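Local coordinates for putative isomerase YbhH (Escherichia coli, PDB 6OTV), which is of unknown specific function but probably acts as an isomerase, at residues 74-79 with 122-127. Numbering follows the deposited sequence.
Sequences DYLFAQ and RNVNTG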
loop_
_atom_site.group_PDB
_atom_site.type_symbol
_atom_site.label_atom_id
_atom_site.label_comp_id
_atom_site.label_asym_id
_atom_site.label_seq_id
_atom_site.Cartn_x
_atom_site.Cartn_y
_atom_site.Cartn_z
ATOM N N ASP A 74 9.397 6.635 -6.086
ATOM C CA ASP A 74 10.027 5.430 -6.603
ATOM C C ASP A 74 11.525 5.474 -6.332
ATOM O O ASP A 74 12.149 6.538 -6.394
ATOM C CB ASP A 74 9.773 5.278 -8.102
ATOM C CG ASP A 74 8.425 4.663 -8.402
ATOM O OD1 ASP A 74 7.801 4.104 -7.471
ATOM O OD2 ASP A 74 7.984 4.740 -9.569
ATOM N N TYR A 75 12.095 4.308 -6.037
ATOM C CA TYR A 75 13.500 4.181 -5.663
ATOM C C TYR A 75 14.121 3.067 -6.493
ATOM O O TYR A 75 13.751 1.897 -6.347
ATOM C CB TYR A 75 13.635 3.907 -4.162
ATOM C CG TYR A 75 14.929 3.251 -3.723
ATOM C CD1 TYR A 75 16.165 3.812 -4.030
ATOM C CD2 TYR A 75 14.912 2.084 -2.970
ATOM C CE1 TYR A 75 17.343 3.216 -3.616
ATOM C CE2 TYR A 75 16.085 1.480 -2.552
ATOM C CZ TYR A 75 17.297 2.050 -2.877
ATOM O OH TYR A 75 18.463 1.450 -2.457
ATOM N N LEU A 76 15.056 3.430 -7.366
ATOM C CA LEU A 76 15.809 2.477 -8.169
ATOM C C LEU A 76 17.248 2.453 -7.672
ATOM O O LEU A 76 17.922 3.489 -7.667
ATOM C CB LEU A 76 15.759 2.845 -9.652
ATOM C CG LEU A 76 16.641 2.012 -10.585
ATOM C CD1 LEU A 76 16.225 0.550 -10.564
ATOM C CD2 LEU A 76 16.599 2.573 -12.002
ATOM N N PHE A 77 17.711 1.282 -7.253
ATOM C CA PHE A 77 19.067 1.115 -6.759
ATOM C C PHE A 77 19.969 0.579 -7.861
ATOM O O PHE A 77 19.540 -0.230 -8.690
ATOM C CB PHE A 77 19.112 0.168 -5.556
ATOM C CG PHE A 77 20.505 -0.195 -5.136
ATOM C CD1 PHE A 77 21.311 0.733 -4.493
ATOM C CD2 PHE A 77 21.022 -1.452 -5.407
ATOM C CE1 PHE A 77 22.604 0.410 -4.111
ATOM C CE2 PHE A 77 22.315 -1.782 -5.029
ATOM C CZ PHE A 77 23.106 -0.851 -4.378
ATOM N N ALA A 78 21.221 1.033 -7.861
ATOM C CA ALA A 78 22.229 0.541 -8.790
ATOM C C ALA A 78 23.548 0.382 -8.053
ATOM O O ALA A 78 23.959 1.275 -7.306
ATOM C CB ALA A 78 22.399 1.488 -9.985
ATOM N N GLN A 79 24.200 -0.759 -8.256
ATOM C CA GLN A 79 25.542 -1.007 -7.744
ATOM C C GLN A 79 26.540 -0.712 -8.858
ATOM O O GLN A 79 26.484 -1.330 -9.927
ATOM C CB GLN A 79 25.685 -2.451 -7.258
ATOM C CG GLN A 79 27.039 -2.785 -6.634
ATOM C CD GLN A 79 27.216 -2.189 -5.248
ATOM O OE1 GLN A 79 26.295 -2.202 -4.431
ATOM N NE2 GLN A 79 28.402 -1.659 -4.977
ATOM N N ARG A 122 8.502 2.858 -3.068
ATOM C CA ARG A 122 8.451 1.642 -3.866
ATOM C C ARG A 122 9.831 1.400 -4.460
ATOM O O ARG A 122 10.338 2.234 -5.219
ATOM C CB ARG A 122 7.400 1.748 -4.971
ATOM C CG ARG A 122 7.512 0.662 -6.033
ATOM C CD ARG A 122 6.453 0.837 -7.108
ATOM N NE ARG A 122 6.809 0.163 -8.353
ATOM C CZ ARG A 122 7.149 0.789 -9.474
ATOM N NH1 ARG A 122 7.170 2.111 -9.518
ATOM N NH2 ARG A 122 7.460 0.092 -10.557
ATOM N N ASN A 123 10.443 0.273 -4.102
ATOM C CA ASN A 123 11.727 -0.107 -4.681
ATOM C C ASN A 123 11.480 -0.725 -6.050
ATOM O O ASN A 123 10.900 -1.811 -6.153
ATOM C CB ASN A 123 12.478 -1.073 -3.772
ATOM C CG ASN A 123 13.710 -1.653 -4.442
ATOM O OD1 ASN A 123 13.760 -2.843 -4.753
ATOM N ND2 ASN A 123 14.704 -0.804 -4.692
ATOM N N VAL A 124 11.925 -0.029 -7.103
ATOM C CA VAL A 124 11.682 -0.477 -8.472
ATOM C C VAL A 124 12.375 -1.804 -8.748
ATOM O O VAL A 124 11.888 -2.612 -9.548
ATOM C CB VAL A 124 12.126 0.616 -9.467
ATOM C CG1 VAL A 124 11.876 0.179 -10.902
ATOM C CG2 VAL A 124 11.395 1.920 -9.181
ATOM N N ASN A 125 13.505 -2.063 -8.083
ATOM C CA ASN A 125 14.263 -3.282 -8.353
ATOM C C ASN A 125 13.459 -4.529 -8.004
ATOM O O ASN A 125 13.471 -5.513 -8.754
ATOM C CB ASN A 125 15.579 -3.264 -7.574
ATOM C CG ASN A 125 16.366 -1.983 -7.781
ATOM O OD1 ASN A 125 16.030 -0.935 -7.224
ATOM N ND2 ASN A 125 17.424 -2.061 -8.578
ATOM N N THR A 126 12.751 -4.508 -6.875
ATOM C CA THR A 126 12.073 -5.690 -6.363
ATOM C C THR A 126 10.559 -5.568 -6.296
ATOM O O THR A 126 9.893 -6.573 -6.023
ATOM C CB THR A 126 12.580 -6.034 -4.954
ATOM O OG1 THR A 126 12.271 -4.953 -4.064
ATOM C CG2 THR A 126 14.083 -6.269 -4.959
ATOM N N GLY A 127 9.994 -4.383 -6.524
ATOM C CA GLY A 127 8.577 -4.195 -6.289
ATOM C C GLY A 127 8.177 -4.148 -4.831
ATOM O O GLY A 127 6.979 -4.154 -4.533
#
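N125 OD1 accepts from F77 N at 2.8 Å, the bond almost straight (177°), with F77 N in the amide plane on a lone pair of OD1. N123 ND2 adds a weak second bond to N125 OD1. The N125-F77 pairing illustrates how a parallel β-ladder, here in a fold consistent with the diaminopimelate epimerase clan, can be prolonged by a side chain after one strand has turned away. Strands 73-80 and 116-123 run side by side until N123: Y75 N donates to R122 O, and V124 N returns a bond to Y75 O. Beyond this the chain curls into a turn, where N125, its CG beside its own backbone N (chi1 -51°), turns the OD1/ND2 edge of its amide to the backbone N and O of F77; ND2 donates to F77 O at 2.8 Å and also to T89 O. N123 OD1 shapes the turn by receiving T126 N in an Asx motif, and T126 OG1 as well. N123 ND2 approaches the Y75 ring obliquely, 3.4 Å from Y75 CD2, while Y75 OH bonds to C93 O. At the start of the ladder, D74 and R122 form a salt bridge, the carboxylate and guanidinium planes 68° apart and R122 NH1 2.8 Å from D74 OD2, which also accepts from S67 N.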